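Local coordinates for putative cell invasion protein with MAC/Perforin domain (Bacteroides thetaiotaomicron VPI-5482, PDB 3KK7), which is of unproven function but belongs to the membrane-attack complex/perforin (MACPF) family and may act on membranes, possibly in cell invasion, at residues A61-T66 with F135-Q140; V80-L85 with S91-K96; T119-V124 with F128-G133; L173-S178 with V212-Y217. One frame throughout, in Å; residues are numbered along the deposited sequence.

Interaction 1: A61-T66 with F135-Q140; sequences AVENGT and FKFGRQ
The type I beta turn from Val62 to Gly65 lies against the helical segment 135-140, and the two backbones come nearest at Glu63 and Gly138, whose CA atoms are 5.2 Å apart. Gly138 presents its backbone to the turn: Glu63 O sits 4.0 Å from Gly138 CA, with no hydrogen bond across the contact. Val62 carries the apolar part. Its CG1 branch, anti to the backbone N (chi1 174°), reaches the base of Phe135, 3.5 Å from both CA and CB, and also lies at the edge of the ring near its plane. The two side chains cross at about a right angle. Farther along the helix, Glu63 CG makes a looser approach to Phe137 CD2 at 4.5 Å, oblique to that ring. The turn is closed by its own bond from Gly65 N to Val62 O, while the carboxylate of Glu210 accepts from the backbone N of both Val62 and Glu63. Arg139, on the same helix, bridges to Glu161 and also donates to Ser67 O just beyond the turn. A type I beta turn packed against a helix, the arrangement joins the loop after strand 58-60 to helix 133-146 within the MACPF domain.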
loop_
_atom_site.group_PDB
_atom_site.type_symbol
_atom_site.label_atom_id
_atom_site.label_comp_id
_atom_site.label_asym_id
_atom_site.label_seq_id
_atom_site.Cartn_x
_atom_site.Cartn_y
_atom_site.Cartn_z
ATOM N N ALA A 61 1.630 -6.968 5.463
ATOM C CA ALA A 61 1.534 -5.870 6.449
ATOM C C ALA A 61 2.878 -5.426 7.000
ATOM O O ALA A 61 3.588 -6.202 7.642
ATOM C CB ALA A 61 0.642 -6.294 7.605
ATOM N N VAL A 62 3.223 -4.174 6.758
ATOM C CA VAL A 62 4.496 -3.638 7.238
ATOM C C VAL A 62 4.251 -2.948 8.584
ATOM O O VAL A 62 4.671 -3.452 9.617
ATOM C CB VAL A 62 5.152 -2.646 6.214
ATOM C CG1 VAL A 62 6.417 -1.991 6.804
ATOM C CG2 VAL A 62 5.482 -3.344 4.884
ATOM N N GLU A 63 3.526 -1.826 8.555
ATOM C CA GLU A 63 3.293 -0.996 9.744
ATOM C C GLU A 63 2.678 -1.739 10.899
ATOM O O GLU A 63 3.050 -1.523 12.043
ATOM C CB GLU A 63 2.363 0.180 9.410
ATOM C CG GLU A 63 2.260 1.248 10.515
ATOM C CD GLU A 63 1.504 2.501 10.058
ATOM O OE1 GLU A 63 0.676 2.446 9.133
ATOM O OE2 GLU A 63 1.754 3.573 10.622
ATOM N N ASN A 64 1.706 -2.584 10.612
ATOM C CA ASN A 64 0.980 -3.287 11.655
ATOM C C ASN A 64 1.328 -4.757 11.735
ATOM O O ASN A 64 0.531 -5.555 12.191
ATOM C CB ASN A 64 -0.521 -3.133 11.398
ATOM C CG ASN A 64 -0.999 -1.681 11.537
ATOM O OD1 ASN A 64 -1.984 -1.282 10.896
ATOM N ND2 ASN A 64 -0.314 -0.888 12.377
ATOM N N GLY A 65 2.504 -5.144 11.276
ATOM C CA GLY A 65 2.890 -6.559 11.314
ATOM C C GLY A 65 3.870 -6.808 12.429
ATOM O O GLY A 65 4.054 -5.989 13.303
ATOM N N THR A 66 4.514 -7.954 12.373
ATOM C CA THR A 66 5.520 -8.326 13.355
ATOM C C THR A 66 6.860 -7.568 13.184
ATOM O O THR A 66 7.669 -7.533 14.108
ATOM C CB THR A 66 5.816 -9.799 13.245
ATOM O OG1 THR A 66 6.511 -10.055 11.997
ATOM C CG2 THR A 66 4.509 -10.611 13.361
ATOM N N PHE A 135 7.704 1.047 8.426
ATOM C CA PHE A 135 8.549 -0.085 8.737
ATOM C C PHE A 135 9.352 0.200 10.006
ATOM O O PHE A 135 9.391 -0.618 10.910
ATOM C CB PHE A 135 9.490 -0.408 7.590
ATOM C CG PHE A 135 10.477 -1.460 7.929
ATOM C CD1 PHE A 135 10.048 -2.751 8.182
ATOM C CD2 PHE A 135 11.828 -1.161 8.032
ATOM C CE1 PHE A 135 10.940 -3.737 8.532
ATOM C CE2 PHE A 135 12.750 -2.131 8.377
ATOM C CZ PHE A 135 12.315 -3.422 8.639
ATOM N N LYS A 136 9.985 1.368 10.072
ATOM C CA LYS A 136 10.837 1.710 11.227
ATOM C C LYS A 136 10.009 1.834 12.508
ATOM O O LYS A 136 10.443 1.427 13.593
ATOM C CB LYS A 136 11.604 3.009 10.976
ATOM C CG LYS A 136 12.567 2.945 9.834
ATOM C CD LYS A 136 13.194 4.290 9.522
ATOM C CE LYS A 136 14.226 4.125 8.405
ATOM N NZ LYS A 136 14.749 5.431 7.917
ATOM N N PHE A 137 8.817 2.394 12.359
ATOM C CA PHE A 137 7.897 2.520 13.475
ATOM C C PHE A 137 7.509 1.148 14.030
ATOM O O PHE A 137 7.521 0.938 15.222
ATOM C CB PHE A 137 6.642 3.301 13.058
ATOM C CG PHE A 137 5.569 3.371 14.154
ATOM C CD1 PHE A 137 5.646 4.329 15.164
ATOM C CD2 PHE A 137 4.524 2.457 14.181
ATOM C CE1 PHE A 137 4.708 4.380 16.166
ATOM C CE2 PHE A 137 3.565 2.504 15.188
ATOM C CZ PHE A 137 3.660 3.471 16.183
ATOM N N GLY A 138 7.178 0.222 13.141
ATOM C CA GLY A 138 6.788 -1.126 13.525
ATOM C C GLY A 138 7.898 -1.876 14.215
ATOM O O GLY A 138 7.667 -2.615 15.168
ATOM N N ARG A 139 9.125 -1.692 13.765
ATOM C CA ARG A 139 10.206 -2.396 14.415
ATOM C C ARG A 139 10.333 -1.866 15.841
ATOM O O ARG A 139 10.363 -2.664 16.779
ATOM C CB ARG A 139 11.527 -2.313 13.624
ATOM C CG ARG A 139 12.782 -2.835 14.342
ATOM C CD ARG A 139 12.633 -4.269 14.798
ATOM N NE ARG A 139 12.435 -5.207 13.679
ATOM C CZ ARG A 139 13.409 -5.809 13.006
ATOM N NH1 ARG A 139 14.700 -5.559 13.269
ATOM N NH2 ARG A 139 13.094 -6.649 12.037
ATOM N N GLN A 140 10.354 -0.540 16.001
ATOM C CA GLN A 140 10.492 0.054 17.321
ATOM C C GLN A 140 9.349 -0.372 18.236
ATOM O O GLN A 140 9.555 -0.614 19.399
ATOM C CB GLN A 140 10.531 1.592 17.278
ATOM C CG GLN A 140 10.741 2.199 18.683
ATOM C CD GLN A 140 10.993 3.688 18.692
ATOM O OE1 GLN A 140 10.832 4.376 17.692
ATOM N NE2 GLN A 140 11.384 4.197 19.836
#

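Interaction 2: V80-L85 with S91-K96; sequences VNMKKL and SYINPK
Leu85 projects from helix 82-88 onto Tyr92, at the start of the chain's return into strand 93-108. From CB, which points toward segment 91-96, its chain runs with CG anti to the backbone N (chi1 177°), and CG itself stands 4.1 Å from Tyr92 CD1. There the side chain forks. CD1 lies over one face of the tyrosine ring, offset toward the rim, in a CH-pi contact 4.1 Å from the ring centroid and 25° off the normal. CD2 lies beside the base of the ring, 3.7 Å from Tyr92 CD1 and 3.8 Å from Tyr92 CB. One turn earlier, Met82, present as selenomethionine, bends at chi2 and chi3 so that its CE meets Ile93 CD1 at 4.0 Å. The helix starts at Asn81, the N-cap, whose OD1 accepts from Lys84 N at 3.0 Å. Ile183 of helix 177-186 touches both Leu85 and Tyr92, while Leu56 touches Met82 and Ile93. With an alanine here in place of Leu85, CG and both methyl branches are gone, which would probably open a gap beside the Tyr92 ring and leave it freer to shift. With no hydrogen bond between the segments, dispersion and the hydrophobic effect join this short helix to the strand that follows it.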
loop_
_atom_site.group_PDB
_atom_site.type_symbol
_atom_site.label_atom_id
_atom_site.label_comp_id
_atom_site.label_asym_id
_atom_site.label_seq_id
_atom_site.Cartn_x
_atom_site.Cartn_y
_atom_site.Cartn_z
ATOM N N VAL A 80 -4.872 -10.964 -5.266
ATOM C CA VAL A 80 -5.085 -11.697 -6.503
ATOM C C VAL A 80 -5.852 -12.965 -6.198
ATOM O O VAL A 80 -5.517 -13.678 -5.251
ATOM C CB VAL A 80 -3.766 -12.053 -7.216
ATOM C CG1 VAL A 80 -4.075 -12.683 -8.557
ATOM C CG2 VAL A 80 -2.899 -10.805 -7.418
ATOM N N ASN A 81 -6.912 -13.221 -6.973
ATOM C CA ASN A 81 -7.569 -14.536 -6.952
ATOM C C ASN A 81 -6.715 -15.542 -7.748
ATOM O O ASN A 81 -6.956 -15.759 -8.939
ATOM C CB ASN A 81 -8.989 -14.457 -7.515
ATOM C CG ASN A 81 -9.742 -15.792 -7.421
ATOM O OD1 ASN A 81 -9.142 -16.827 -7.214
ATOM N ND2 ASN A 81 -11.053 -15.753 -7.571
HETATM N N MSE A 82 -5.730 -16.143 -7.063
HETATM C CA MSE A 82 -4.765 -17.079 -7.644
HETATM C C MSE A 82 -5.375 -18.332 -8.240
HETATM O O MSE A 82 -4.940 -18.789 -9.281
HETATM C CB MSE A 82 -3.742 -17.502 -6.590
HETATM C CG MSE A 82 -2.819 -16.392 -6.163
HETATM SE SE MSE A 82 -1.678 -15.673 -7.606
HETATM C CE MSE A 82 -0.740 -17.327 -7.971
ATOM N N LYS A 83 -6.355 -18.909 -7.571
ATOM C CA LYS A 83 -6.987 -20.096 -8.089
ATOM C C LYS A 83 -7.617 -19.758 -9.447
ATOM O O LYS A 83 -7.444 -20.491 -10.415
ATOM C CB LYS A 83 -8.019 -20.656 -7.110
ATOM C CG LYS A 83 -8.962 -21.742 -7.700
ATOM C CD LYS A 83 -9.946 -22.284 -6.650
ATOM C CE LYS A 83 -10.648 -23.576 -7.104
ATOM N NZ LYS A 83 -11.738 -23.348 -8.098
ATOM N N LYS A 84 -8.338 -18.652 -9.521
ATOM C CA LYS A 84 -8.968 -18.273 -10.783
ATOM C C LYS A 84 -7.933 -17.955 -11.865
ATOM O O LYS A 84 -8.081 -18.361 -13.011
ATOM C CB LYS A 84 -9.897 -17.084 -10.599
ATOM C CG LYS A 84 -10.809 -16.810 -11.811
ATOM C CD LYS A 84 -11.515 -15.463 -11.661
ATOM C CE LYS A 84 -12.514 -15.238 -12.784
ATOM N NZ LYS A 84 -13.802 -14.662 -12.241
ATOM N N LEU A 85 -6.887 -17.239 -11.497
ATOM C CA LEU A 85 -5.848 -16.862 -12.452
ATOM C C LEU A 85 -5.177 -18.089 -13.032
ATOM O O LEU A 85 -4.978 -18.170 -14.232
ATOM C CB LEU A 85 -4.797 -15.949 -11.800
ATOM C CG LEU A 85 -3.581 -15.514 -12.634
ATOM C CD1 LEU A 85 -3.947 -14.586 -13.768
ATOM C CD2 LEU A 85 -2.562 -14.852 -11.694
ATOM N N SER A 91 0.992 -20.456 -16.171
ATOM C CA SER A 91 2.389 -20.027 -16.206
ATOM C C SER A 91 2.605 -18.716 -15.431
ATOM O O SER A 91 3.724 -18.313 -15.312
ATOM C CB SER A 91 2.875 -19.877 -17.655
ATOM O OG SER A 91 2.292 -18.731 -18.254
ATOM N N TYR A 92 1.552 -18.085 -14.896
ATOM C CA TYR A 92 1.715 -16.884 -14.068
ATOM C C TYR A 92 2.416 -17.171 -12.745
ATOM O O TYR A 92 2.902 -16.252 -12.095
ATOM C CB TYR A 92 0.361 -16.186 -13.785
ATOM C CG TYR A 92 -0.060 -15.163 -14.846
ATOM C CD1 TYR A 92 -0.369 -13.842 -14.506
ATOM C CD2 TYR A 92 -0.143 -15.528 -16.186
ATOM C CE1 TYR A 92 -0.744 -12.915 -15.485
ATOM C CE2 TYR A 92 -0.514 -14.621 -17.156
ATOM C CZ TYR A 92 -0.817 -13.322 -16.813
ATOM O OH TYR A 92 -1.179 -12.468 -17.819
ATOM N N ILE A 93 2.428 -18.433 -12.327
ATOM C CA ILE A 93 3.111 -18.826 -11.104
ATOM C C ILE A 93 4.354 -19.552 -11.537
ATOM O O ILE A 93 4.365 -20.143 -12.576
ATOM C CB ILE A 93 2.241 -19.730 -10.194
ATOM C CG1 ILE A 93 2.886 -19.814 -8.802
ATOM C CG2 ILE A 93 2.064 -21.130 -10.798
ATOM C CD1 ILE A 93 1.955 -20.296 -7.673
ATOM N N ASN A 94 5.402 -19.498 -10.740
ATOM C CA ASN A 94 6.669 -20.079 -11.113
ATOM C C ASN A 94 7.435 -20.471 -9.867
ATOM O O ASN A 94 8.105 -19.638 -9.268
ATOM C CB ASN A 94 7.463 -19.057 -11.915
ATOM C CG ASN A 94 8.876 -19.519 -12.229
ATOM O OD1 ASN A 94 9.227 -20.688 -12.016
ATOM N ND2 ASN A 94 9.705 -18.595 -12.720
ATOM N N PRO A 95 7.318 -21.738 -9.455
ATOM C CA PRO A 95 8.062 -22.250 -8.308
ATOM C C PRO A 95 9.422 -22.766 -8.700
ATOM O O PRO A 95 9.604 -23.180 -9.818
ATOM C CB PRO A 95 7.193 -23.416 -7.812
ATOM C CG PRO A 95 6.204 -23.714 -8.907
ATOM C CD PRO A 95 6.445 -22.768 -10.047
ATOM N N LYS A 96 10.382 -22.708 -7.795
ATOM C CA LYS A 96 11.718 -23.262 -8.034
ATOM C C LYS A 96 12.274 -23.851 -6.746
ATOM O O LYS A 96 12.379 -23.163 -5.739
ATOM C CB LYS A 96 12.706 -22.220 -8.596
ATOM C CG LYS A 96 14.189 -22.643 -8.451
ATOM C CD LYS A 96 15.117 -22.129 -9.550
ATOM C CE LYS A 96 16.183 -23.181 -9.844
ATOM N NZ LYS A 96 17.277 -22.690 -10.709
#

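Interaction 3: T119-V124 with F128-G133; sequences TFTKTV and FSLNLG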
loop_
_atom_site.group_PDB
_atom_site.type_symbol
_atom_site.label_atom_id
_atom_site.label_comp_id
_atom_site.label_asym_id
_atom_site.label_seq_id
_atom_site.Cartn_x
_atom_site.Cartn_y
_atom_site.Cartn_z
ATOM N N THR A 119 17.796 -3.775 4.068
ATOM C CA THR A 119 17.217 -5.115 4.159
ATOM C C THR A 119 15.751 -5.160 3.686
ATOM O O THR A 119 15.378 -6.030 2.867
ATOM C CB THR A 119 17.365 -5.692 5.602
ATOM O OG1 THR A 119 18.739 -5.567 6.025
ATOM C CG2 THR A 119 16.923 -7.164 5.663
ATOM N N PHE A 120 14.939 -4.236 4.208
ATOM C CA PHE A 120 13.528 -4.106 3.785
ATOM C C PHE A 120 13.397 -3.388 2.442
ATOM O O PHE A 120 12.663 -3.848 1.568
ATOM C CB PHE A 120 12.684 -3.380 4.835
ATOM C CG PHE A 120 11.277 -3.153 4.406
ATOM C CD1 PHE A 120 10.476 -4.211 4.070
ATOM C CD2 PHE A 120 10.763 -1.878 4.290
ATOM C CE1 PHE A 120 9.171 -4.008 3.641
ATOM C CE2 PHE A 120 9.465 -1.676 3.850
ATOM C CZ PHE A 120 8.675 -2.746 3.533
ATOM N N THR A 121 14.142 -2.291 2.280
ATOM C CA THR A 121 14.102 -1.470 1.081
ATOM C C THR A 121 14.200 -2.269 -0.201
ATOM O O THR A 121 13.440 -2.050 -1.154
ATOM C CB THR A 121 15.241 -0.458 1.107
ATOM O OG1 THR A 121 15.040 0.412 2.229
ATOM C CG2 THR A 121 15.338 0.347 -0.212
ATOM N N LYS A 122 15.137 -3.205 -0.230
ATOM C CA LYS A 122 15.386 -3.954 -1.456
ATOM C C LYS A 122 14.339 -5.012 -1.750
ATOM O O LYS A 122 14.332 -5.531 -2.863
ATOM C CB LYS A 122 16.774 -4.568 -1.445
ATOM C CG LYS A 122 16.955 -5.740 -0.522
ATOM C CD LYS A 122 18.460 -6.069 -0.447
ATOM C CE LYS A 122 18.745 -7.285 0.402
ATOM N NZ LYS A 122 20.170 -7.720 0.237
ATOM N N THR A 123 13.479 -5.337 -0.769
ATOM C CA THR A 123 12.332 -6.232 -0.999
ATOM C C THR A 123 11.191 -5.569 -1.786
ATOM O O THR A 123 10.374 -6.247 -2.367
ATOM C CB THR A 123 11.714 -6.795 0.299
ATOM O OG1 THR A 123 10.936 -5.779 0.956
ATOM C CG2 THR A 123 12.764 -7.336 1.205
ATOM N N VAL A 124 11.120 -4.252 -1.777
ATOM C CA VAL A 124 10.065 -3.546 -2.484
ATOM C C VAL A 124 10.510 -3.288 -3.906
ATOM O O VAL A 124 11.689 -3.018 -4.174
ATOM C CB VAL A 124 9.689 -2.239 -1.765
ATOM C CG1 VAL A 124 8.552 -1.502 -2.505
ATOM C CG2 VAL A 124 9.303 -2.537 -0.290
ATOM N N PHE A 128 9.772 2.107 -7.031
ATOM C CA PHE A 128 8.626 2.621 -6.294
ATOM C C PHE A 128 9.085 3.579 -5.196
ATOM O O PHE A 128 10.090 3.329 -4.576
ATOM C CB PHE A 128 7.901 1.446 -5.695
ATOM C CG PHE A 128 6.824 1.815 -4.764
ATOM C CD1 PHE A 128 5.611 2.250 -5.249
ATOM C CD2 PHE A 128 7.012 1.705 -3.380
ATOM C CE1 PHE A 128 4.587 2.581 -4.378
ATOM C CE2 PHE A 128 5.991 2.028 -2.494
ATOM C CZ PHE A 128 4.779 2.477 -2.990
ATOM N N SER A 129 8.349 4.666 -4.962
ATOM C CA SER A 129 8.675 5.613 -3.875
ATOM C C SER A 129 8.323 5.006 -2.543
ATOM O O SER A 129 7.156 5.025 -2.132
ATOM C CB SER A 129 7.906 6.930 -3.976
ATOM O OG SER A 129 7.923 7.404 -5.296
ATOM N N LEU A 130 9.333 4.512 -1.852
ATOM C CA LEU A 130 9.097 3.807 -0.603
ATOM C C LEU A 130 9.210 4.735 0.609
ATOM O O LEU A 130 10.187 5.436 0.771
ATOM C CB LEU A 130 10.059 2.616 -0.484
ATOM C CG LEU A 130 9.881 1.769 0.754
ATOM C CD1 LEU A 130 8.451 1.197 0.839
ATOM C CD2 LEU A 130 10.941 0.711 0.764
ATOM N N ASN A 131 8.175 4.733 1.441
ATOM C CA ASN A 131 8.194 5.398 2.724
ATOM C C ASN A 131 8.627 4.378 3.762
ATOM O O ASN A 131 7.906 3.440 4.035
ATOM C CB ASN A 131 6.812 5.941 3.087
ATOM C CG ASN A 131 6.830 6.763 4.403
ATOM O OD1 ASN A 131 7.866 6.859 5.041
ATOM N ND2 ASN A 131 5.682 7.333 4.801
ATOM N N LEU A 132 9.799 4.582 4.347
ATOM C CA LEU A 132 10.326 3.698 5.367
ATOM C C LEU A 132 9.779 3.938 6.775
ATOM O O LEU A 132 9.923 3.060 7.629
ATOM C CB LEU A 132 11.845 3.801 5.385
ATOM C CG LEU A 132 12.558 3.199 4.174
ATOM C CD1 LEU A 132 14.020 3.599 4.158
ATOM C CD2 LEU A 132 12.383 1.631 4.185
ATOM N N GLY A 133 9.152 5.098 7.016
ATOM C CA GLY A 133 8.600 5.439 8.336
ATOM C C GLY A 133 7.806 4.318 9.005
ATOM O O GLY A 133 8.092 3.918 10.137
#
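Phe120 O is gripped twice by Thr123: the backbone N donates at 2.9 Å, and OG1 donates at 2.7 Å from within the carbonyl plane. This double hold fixes the 3-10 turn of segment 119-124, whose apolar side chains face segment 128-133. Leu130 CD2 packs 3.8 Å from Val124 CG2 and 3.9 Å from Thr121 CA, and also approaches the Phe120 ring obliquely. Leu132 follows a different course: with CG anti to its carbonyl carbon (chi1 -70°), it slides past Phe120 in the opposite direction and sets CD2 at the ring's edge, 3.9 Å from Phe120 CD2. The contact folds the loop between strand 93-108 and helix 133-146 of the MACPF domain back on itself. Thr121 OG1 lies 3.5 Å from Leu132 CD2, but its polar partner is the carboxylate of Glu115, which also accepts from Phe120 N. Nearest the tip of this loop, Val124 CG1 meets Phe128 CD2 at 3.7 Å, oblique to the ring. Phe211 touches both Val124 and Leu130 from strand 211-218. Asn131 OD1 caps the approaching helix by accepting from Gly133 N at 2.9 Å, the donor lying above the carbonyl plane.

Interaction 4: L173-S178 with V212-Y217; sequences LQTAPS and VLTGYY. With EDO (1,2-ethanediol), chain D.
Leu173 and Thr214 are joined by the one direct hydrogen bond between the segments, from Leu173 N to Thr214 O at 2.8 Å, with an N-H...O angle of 164°. A water adds a second polar link, donating to Leu173 O at 2.6 Å and to Thr214 O at 3.2 Å, so that Thr214 O receives both the Leu173 N-H and the water. The pairing belongs to the antiparallel neighbours 157-173 and 211-218 in the large sheet of the MACPF domain; it falls where the first strand ends and the second is interrupted at Thr214. Apolar contact follows beyond the strand end. Thr175 CG2 meets Thr214 CG2 at 3.6 Å, the two threonines crossing at about a right angle. In each, the methyl is anti to the carbonyl carbon, and Thr175 OG1 turns instead to a weak bond with Tyr344 OH. Within segment 173-178, Gln174 OE1 accepts from Ala176 N at 3.1 Å, spanning the bend before helix 177-186. A 1,2-ethanediol, probably from the crystallisation liquor, sits at that helix's start: its O1 accepts from Ser178 N at 2.9 Å, with a weak bond from Ser178 OG.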
loop_
_atom_site.group_PDB
_atom_site.type_symbol
_atom_site.label_atom_id
_atom_site.label_comp_id
_atom_site.label_asym_id
_atom_site.label_seq_id
_atom_site.Cartn_x
_atom_site.Cartn_y
_atom_site.Cartn_z
ATOM N N LEU A 173 5.228 -14.703 -8.681
ATOM C CA LEU A 173 4.106 -14.373 -9.550
ATOM C C LEU A 173 4.676 -13.541 -10.672
ATOM O O LEU A 173 5.564 -12.700 -10.445
ATOM C CB LEU A 173 3.064 -13.531 -8.828
ATOM C CG LEU A 173 1.818 -13.003 -9.562
ATOM C CD1 LEU A 173 0.862 -14.094 -9.931
ATOM C CD2 LEU A 173 1.137 -12.033 -8.597
ATOM N N GLN A 174 4.171 -13.779 -11.876
ATOM C CA GLN A 174 4.524 -13.014 -13.060
ATOM C C GLN A 174 4.255 -11.542 -12.809
ATOM O O GLN A 174 3.166 -11.194 -12.398
ATOM C CB GLN A 174 3.649 -13.491 -14.220
ATOM C CG GLN A 174 3.734 -12.670 -15.502
ATOM C CD GLN A 174 5.114 -12.652 -16.081
ATOM O OE1 GLN A 174 5.552 -11.621 -16.578
ATOM N NE2 GLN A 174 5.821 -13.781 -16.010
ATOM N N THR A 175 5.230 -10.678 -13.053
ATOM C CA THR A 175 4.997 -9.255 -12.817
ATOM C C THR A 175 5.186 -8.327 -14.022
ATOM O O THR A 175 5.230 -7.111 -13.848
ATOM C CB THR A 175 5.803 -8.761 -11.600
ATOM O OG1 THR A 175 7.182 -9.031 -11.804
ATOM C CG2 THR A 175 5.298 -9.465 -10.312
ATOM N N ALA A 176 5.245 -8.858 -15.240
ATOM C CA ALA A 176 5.266 -7.974 -16.398
ATOM C C ALA A 176 4.037 -7.061 -16.312
ATOM O O ALA A 176 2.921 -7.526 -15.996
ATOM C CB ALA A 176 5.277 -8.733 -17.721
ATOM N N PRO A 177 4.247 -5.755 -16.566
ATOM C CA PRO A 177 3.171 -4.768 -16.459
ATOM C C PRO A 177 1.895 -5.199 -17.139
ATOM O O PRO A 177 0.824 -4.975 -16.587
ATOM C CB PRO A 177 3.747 -3.524 -17.146
ATOM C CG PRO A 177 5.226 -3.628 -16.933
ATOM C CD PRO A 177 5.538 -5.130 -16.931
ATOM N N SER A 178 2.006 -5.805 -18.315
ATOM C CA SER A 178 0.842 -6.288 -19.061
ATOM C C SER A 178 0.133 -7.456 -18.341
ATOM O O SER A 178 -1.087 -7.610 -18.421
ATOM C CB SER A 178 1.247 -6.692 -20.478
ATOM O OG SER A 178 1.495 -5.541 -21.303
ATOM N N VAL A 212 1.663 -6.249 -2.018
ATOM C CA VAL A 212 1.247 -7.574 -2.504
ATOM C C VAL A 212 2.463 -8.472 -2.685
ATOM O O VAL A 212 3.465 -8.075 -3.283
ATOM C CB VAL A 212 0.450 -7.479 -3.799
ATOM C CG1 VAL A 212 -0.093 -8.826 -4.169
ATOM C CG2 VAL A 212 -0.667 -6.500 -3.637
ATOM N N LEU A 213 2.373 -9.685 -2.149
ATOM C CA LEU A 213 3.463 -10.668 -2.268
ATOM C C LEU A 213 3.588 -11.224 -3.712
ATOM O O LEU A 213 2.703 -11.915 -4.171
ATOM C CB LEU A 213 3.238 -11.833 -1.271
ATOM C CG LEU A 213 3.473 -11.470 0.204
ATOM C CD1 LEU A 213 2.672 -12.369 1.164
ATOM C CD2 LEU A 213 4.977 -11.483 0.581
ATOM N N THR A 214 4.700 -10.928 -4.380
ATOM C CA THR A 214 5.029 -11.442 -5.704
ATOM C C THR A 214 6.262 -12.352 -5.725
ATOM O O THR A 214 6.438 -13.130 -6.690
ATOM C CB THR A 214 5.327 -10.297 -6.702
ATOM O OG1 THR A 214 6.476 -9.562 -6.256
ATOM C CG2 THR A 214 4.145 -9.350 -6.859
ATOM N N GLY A 215 7.127 -12.243 -4.705
ATOM C CA GLY A 215 8.375 -13.038 -4.649
ATOM C C GLY A 215 8.880 -13.346 -3.240
ATOM O O GLY A 215 9.334 -12.471 -2.518
ATOM N N TYR A 216 8.817 -14.603 -2.829
ATOM C CA TYR A 216 9.285 -14.962 -1.499
ATOM C C TYR A 216 9.992 -16.286 -1.474
ATOM O O TYR A 216 10.027 -16.986 -2.481
ATOM C CB TYR A 216 8.130 -14.969 -0.504
ATOM C CG TYR A 216 6.985 -15.953 -0.731
ATOM C CD1 TYR A 216 6.997 -17.224 -0.166
ATOM C CD2 TYR A 216 5.839 -15.558 -1.443
ATOM C CE1 TYR A 216 5.914 -18.090 -0.317
ATOM C CE2 TYR A 216 4.762 -16.413 -1.622
ATOM C CZ TYR A 216 4.789 -17.681 -1.057
ATOM O OH TYR A 216 3.682 -18.513 -1.253
ATOM N N TYR A 217 10.564 -16.609 -0.311
ATOM C CA TYR A 217 11.210 -17.897 -0.081
ATOM C C TYR A 217 10.405 -18.716 0.896
ATOM O O TYR A 217 9.692 -18.166 1.733
ATOM C CB TYR A 217 12.599 -17.690 0.480
ATOM C CG TYR A 217 13.531 -16.994 -0.471
ATOM C CD1 TYR A 217 14.177 -17.699 -1.472
ATOM C CD2 TYR A 217 13.767 -15.624 -0.370
ATOM C CE1 TYR A 217 15.046 -17.065 -2.327
ATOM C CE2 TYR A 217 14.626 -14.987 -1.220
ATOM C CZ TYR A 217 15.257 -15.715 -2.199
ATOM O OH TYR A 217 16.096 -15.095 -3.053
HETATM C C1 EDO D . 4.886 -6.494 -21.021
HETATM O O1 EDO D . 4.395 -5.759 -19.928
HETATM C C2 EDO D . 4.979 -5.481 -22.131
HETATM O O2 EDO D . 5.822 -4.438 -21.617
HETATM O O HOH W 1 7.999 -12.486 -9.464
#

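Overall arrangement
The four contacts fall into two touching pairs within the MACPF domain. Interactions 1 and 3 have centres about 12 Å apart and meet through Phe120, whose CZ lies 3.5 Å from Val62 CG2 and whose ring stacks on that of Phe135. Interactions 2 and 4, with centres about 9 Å apart, meet on the large antiparallel sheet: Tyr92 O and Gln174 N are 2.8 Å apart, probably hydrogen-bonded, and Leu173 CD1 packs on Met82 and Leu85. Between the pairs, interactions 3 and 4 come closest, about 6 Å between nearest atoms without touching. Strand 211-218 is common to both surroundings, with Phe211 against interaction 3 and Thr214 in interaction 4.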